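Local coordinates for protein tyrosine recombinase XerH (Helicobacter pylori, PDB 5JK0) that recognises the difH site and cuts and rejoins DNA as a site-specific tyrosine recombinase, acting in chromosome segregation, at residues 6-11 and 16-21; 56-61 and 79-84. One frame throughout, in Å; residues are numbered along the deposited sequence.

Contact 1: residues 6-11 and 16-21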
# COMPACT_ATOMS: atom_id res chain seq x y z
N LEU D 6 7.00 37.05 10.57
CA LEU D 6 6.99 35.79 11.30
C LEU D 6 7.09 36.03 12.81
O LEU D 6 6.30 35.48 13.58
CB LEU D 6 8.14 34.89 10.85
CG LEU D 6 8.20 33.52 11.53
CD1 LEU D 6 7.02 32.66 11.11
CD2 LEU D 6 9.52 32.82 11.23
N GLU D 7 8.05 36.84 13.21
CA GLU D 7 8.30 37.10 14.62
C GLU D 7 8.16 38.58 14.95
O GLU D 7 9.03 39.38 14.62
CB GLU D 7 9.69 36.60 15.01
CG GLU D 7 9.91 35.12 14.72
CD GLU D 7 11.35 34.68 14.96
OE1 GLU D 7 11.59 33.97 15.96
OE2 GLU D 7 12.23 35.05 14.15
N GLU D 8 7.06 38.94 15.60
CA GLU D 8 6.79 40.33 15.95
C GLU D 8 7.01 40.60 17.43
O GLU D 8 7.13 41.75 17.85
CB GLU D 8 5.36 40.71 15.56
CG GLU D 8 5.11 40.77 14.07
CD GLU D 8 3.68 41.13 13.73
OE1 GLU D 8 3.46 42.20 13.12
OE2 GLU D 8 2.77 40.35 14.07
N LEU D 9 7.06 39.53 18.23
CA LEU D 9 7.22 39.66 19.67
C LEU D 9 8.56 39.10 20.14
O LEU D 9 9.25 38.41 19.39
CB LEU D 9 6.08 38.95 20.40
CG LEU D 9 4.66 39.35 19.98
CD1 LEU D 9 3.63 38.49 20.71
CD2 LEU D 9 4.42 40.83 20.24
N LYS D 10 8.93 39.40 21.38
CA LYS D 10 10.16 38.88 21.96
C LYS D 10 9.94 37.47 22.51
O LYS D 10 10.88 36.69 22.61
CB LYS D 10 10.66 39.81 23.07
N ASP D 11 8.69 37.16 22.85
CA ASP D 11 8.34 35.85 23.36
C ASP D 11 7.84 34.95 22.23
O ASP D 11 6.78 35.20 21.67
CB ASP D 11 7.27 35.97 24.45
CG ASP D 11 7.15 34.72 25.31
OD1 ASP D 11 7.44 33.61 24.81
OD2 ASP D 11 6.76 34.85 26.49
N LEU D 16 3.67 32.25 18.84
CA LEU D 16 3.00 31.05 18.36
C LEU D 16 1.49 31.17 18.54
O LEU D 16 0.71 30.80 17.66
CB LEU D 16 3.52 29.81 19.09
CG LEU D 16 2.87 28.47 18.71
CD1 LEU D 16 3.07 28.17 17.23
CD2 LEU D 16 3.42 27.34 19.57
N LEU D 17 1.08 31.71 19.69
CA LEU D 17 -0.33 31.95 19.97
C LEU D 17 -0.94 32.91 18.95
O LEU D 17 -2.11 32.79 18.59
CB LEU D 17 -0.51 32.53 21.38
CG LEU D 17 -0.80 31.55 22.51
CD1 LEU D 17 -0.99 32.29 23.83
CD2 LEU D 17 -2.02 30.70 22.19
N LEU D 18 -0.13 33.86 18.50
CA LEU D 18 -0.57 34.87 17.55
C LEU D 18 -0.95 34.23 16.22
O LEU D 18 -1.98 34.57 15.63
CB LEU D 18 0.52 35.92 17.35
CG LEU D 18 0.07 37.32 16.96
CD1 LEU D 18 -0.84 37.90 18.03
CD2 LEU D 18 1.28 38.22 16.74
N TRP D 19 -0.12 33.30 15.75
CA TRP D 19 -0.36 32.63 14.48
C TRP D 19 -1.49 31.60 14.56
O TRP D 19 -2.24 31.42 13.61
CB TRP D 19 0.92 31.96 13.97
CG TRP D 19 1.89 32.92 13.36
CD1 TRP D 19 3.09 33.31 13.88
CD2 TRP D 19 1.73 33.63 12.13
NE1 TRP D 19 3.70 34.21 13.03
CE2 TRP D 19 2.88 34.42 11.96
CE3 TRP D 19 0.73 33.67 11.16
CZ2 TRP D 19 3.06 35.25 10.85
CZ3 TRP D 19 0.91 34.49 10.05
CH2 TRP D 19 2.07 35.27 9.91
N ILE D 20 -1.60 30.94 15.71
CA ILE D 20 -2.66 29.95 15.92
C ILE D 20 -4.02 30.63 15.89
O ILE D 20 -4.96 30.12 15.28
CB ILE D 20 -2.48 29.20 17.26
CG1 ILE D 20 -1.23 28.33 17.22
CG2 ILE D 20 -3.70 28.35 17.56
CD1 ILE D 20 -1.00 27.54 18.49
N GLY D 21 -4.12 31.79 16.54
CA GLY D 21 -5.35 32.55 16.56
C GLY D 21 -5.77 33.01 15.17
O GLY D 21 -6.95 32.98 14.83
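The indole of Trp19 reaches the backbone of Leu6. Its NE1 donates a hydrogen bond to Leu6 O at 2.9 Å. The bond is nearly straight, with an N-H...O angle of 176°. The oxygen lies at the ring edge, almost exactly in the indole plane. From the carbonyl's side, the donor comes in on a lone pair, within the carbonyl plane. One strong bond thus satisfies the indole N-H and holds the N-terminal segment at a set distance from the helix.

Packing adds to this bond. Leu6 has CG anti to its backbone nitrogen (chi1 -178°), which swings the chain end back to the indole and sets CD1 4.1 Å from Trp19 NE1. The two side chains cross at about a right angle. On the six-membered ring, Trp19 CZ2 is 4.0 Å from Leu6 CA. Beside this, the extended Glu8 chain crosses Leu18 at about a right angle, with Glu8 OE2 3.7 Å from Leu18 CD2. That oxygen forms a salt bridge with Arg22, one turn beyond Leu18, and Arg22 also makes a cation-pi contact with Trp19, so it ties both halves of the contact together.

The contact joins the N-terminal lead-in to helix 12-30, in the all-helical SAM-like part of the recombinase. Asp11 sits at the N-cap of that helix, where the lead-in ends. Leu6 and Trp19 both rest on Ile140 of helix 123-143, while Leu16 packs on Phe87 of helix 74-93.

Contact 2: residues 56-61 and 79-84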
# COMPACT_ATOMS: atom_id res chain seq x y z
N SER D 56 -6.28 30.12 27.01
CA SER D 56 -7.58 29.92 27.65
C SER D 56 -8.69 30.61 26.87
O SER D 56 -9.80 30.09 26.77
CB SER D 56 -7.54 30.44 29.09
OG SER D 56 -8.82 30.33 29.70
N GLN D 57 -8.38 31.77 26.31
CA GLN D 57 -9.36 32.53 25.53
C GLN D 57 -9.64 31.87 24.19
O GLN D 57 -10.79 31.83 23.74
CB GLN D 57 -8.88 33.97 25.32
CG GLN D 57 -8.81 34.78 26.61
CD GLN D 57 -8.23 36.16 26.40
OE1 GLN D 57 -7.89 36.54 25.28
NE2 GLN D 57 -8.12 36.93 27.48
N LEU D 58 -8.60 31.34 23.55
CA LEU D 58 -8.76 30.64 22.28
C LEU D 58 -9.62 29.39 22.44
O LEU D 58 -10.41 29.04 21.57
CB LEU D 58 -7.41 30.26 21.68
CG LEU D 58 -6.57 31.40 21.10
CD1 LEU D 58 -5.30 30.86 20.48
CD2 LEU D 58 -7.38 32.18 20.06
N GLU D 59 -9.44 28.71 23.57
CA GLU D 59 -10.20 27.51 23.87
C GLU D 59 -11.69 27.81 24.02
O GLU D 59 -12.54 27.10 23.49
CB GLU D 59 -9.67 26.84 25.14
CG GLU D 59 -10.44 25.60 25.56
CD GLU D 59 -9.88 24.98 26.82
OE1 GLU D 59 -8.78 25.39 27.25
OE2 GLU D 59 -10.54 24.09 27.38
N LYS D 60 -12.00 28.88 24.74
CA LYS D 60 -13.38 29.26 25.01
C LYS D 60 -14.11 29.72 23.74
O LYS D 60 -15.28 29.41 23.54
CB LYS D 60 -13.44 30.35 26.07
N VAL D 61 -13.40 30.46 22.90
CA VAL D 61 -13.99 31.00 21.67
C VAL D 61 -14.36 29.90 20.68
O VAL D 61 -15.47 29.88 20.15
CB VAL D 61 -13.02 31.99 20.98
CG1 VAL D 61 -13.51 32.32 19.58
CG2 VAL D 61 -12.88 33.25 21.81
N PRO D 79 -6.04 20.10 19.02
CA PRO D 79 -4.66 19.64 18.79
C PRO D 79 -3.62 20.77 18.76
O PRO D 79 -2.49 20.55 19.19
CB PRO D 79 -4.74 18.96 17.42
CG PRO D 79 -6.16 18.55 17.29
CD PRO D 79 -6.94 19.65 17.94
N LEU D 80 -4.00 21.94 18.27
CA LEU D 80 -3.06 23.06 18.18
C LEU D 80 -2.83 23.73 19.53
O LEU D 80 -1.74 24.23 19.81
CB LEU D 80 -3.55 24.08 17.15
CG LEU D 80 -3.59 23.58 15.70
CD1 LEU D 80 -3.87 24.72 14.74
CD2 LEU D 80 -2.30 22.86 15.34
N LEU D 81 -3.86 23.74 20.38
CA LEU D 81 -3.72 24.26 21.73
C LEU D 81 -2.84 23.33 22.56
O LEU D 81 -2.13 23.77 23.46
CB LEU D 81 -5.08 24.45 22.39
CG LEU D 81 -6.02 25.46 21.73
CD1 LEU D 81 -7.30 25.62 22.54
CD2 LEU D 81 -5.32 26.80 21.55
N LYS D 82 -2.90 22.04 22.25
CA LYS D 82 -2.03 21.06 22.89
C LYS D 82 -0.57 21.31 22.53
O LYS D 82 0.32 21.18 23.37
CB LYS D 82 -2.42 19.63 22.48
CG LYS D 82 -3.76 19.16 23.03
CD LYS D 82 -3.72 19.01 24.54
CE LYS D 82 -5.02 18.41 25.06
NZ LYS D 82 -5.29 17.08 24.43
N PHE D 83 -0.34 21.68 21.27
CA PHE D 83 1.02 21.93 20.79
C PHE D 83 1.61 23.19 21.41
O PHE D 83 2.81 23.24 21.71
CB PHE D 83 1.05 22.05 19.27
CG PHE D 83 2.40 22.43 18.73
CD1 PHE D 83 3.45 21.53 18.79
CD2 PHE D 83 2.62 23.67 18.17
CE1 PHE D 83 4.70 21.87 18.30
CE2 PHE D 83 3.86 24.02 17.68
CZ PHE D 83 4.91 23.12 17.75
N HIS D 84 0.77 24.21 21.61
CA HIS D 84 1.22 25.42 22.27
C HIS D 84 1.64 25.12 23.70
O HIS D 84 2.67 25.60 24.17
CB HIS D 84 0.12 26.49 22.27
CG HIS D 84 0.39 27.62 23.21
ND1 HIS D 84 -0.16 27.67 24.47
CD2 HIS D 84 1.15 28.73 23.08
CE1 HIS D 84 0.25 28.77 25.08
NE2 HIS D 84 1.05 29.43 24.25
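Neither a ring nor a carboxylate presents a face where Leu81 meets Leu58 and Glu59. The carboxylate of Glu59 is carried off to one side of the Leu81 methyls, and its OE2 forms a salt bridge with Lys63, one turn on in the same helix. The ring of Phe83 is turned to other helices, where it makes an edge-to-face stack with Phe113.

The contact itself is made by the fork of Leu81. Its CD1 rests on the backbone side of Glu59, 3.7 Å from Glu59 CA and also 3.7 Å from Glu59 CB. The other methyl, Leu81 CD2, turns to Leu58 and lies 4.0 Å from Leu58 CB and 4.2 Å from Leu58 CD1. In Leu81, CG is anti to the carbonyl carbon (chi1 -63°), and this sends the fork across to the facing helix. Glu59 takes part through its apolar CB, which meets Leu81 CD1, while its extended chain carries the carboxylate to the edge of the contact. No hydrogen bond crosses between the segments.

Helices 55-68 and 74-93 run in broadly opposite directions here, and the closest CA pair, Glu59 and Leu81, is 7.6 Å apart. Both belong to the all-helical core-binding domain, the N-terminal DNA-binding part of tyrosine recombinases. Helix 74-93 is kinked at Pro79, whose nitrogen has no bond to the preceding turn.

On the same helix as Leu81, the neighbouring Leu80 packs on Phe23 of helix 12-30, and Lys82 packs against a phosphate of the bound DNA.

Overall arrangement
Contact 1 comes first along the chain and closes before contact 2 opens. Their centres are about 14 Å apart, and all four segments belong to the N-terminal SAM-like integrase region. Helix 12-30 joins them. Its Leu17 brings CG within 3.3 Å of His84 NE2 and CD2 within 3.7 Å of Leu58 CD1, so it touches both helices of contact 2. Ile20 CD1 lies 3.6 Å from Leu80 O, and Leu16 packs on Phe83. Contact 1 thus fastens the N-terminal segment to a helix that itself packs against the pair in contact 2. Contact 2 lies nearer the DNA, and both contacts are away from the predicted active-site residues.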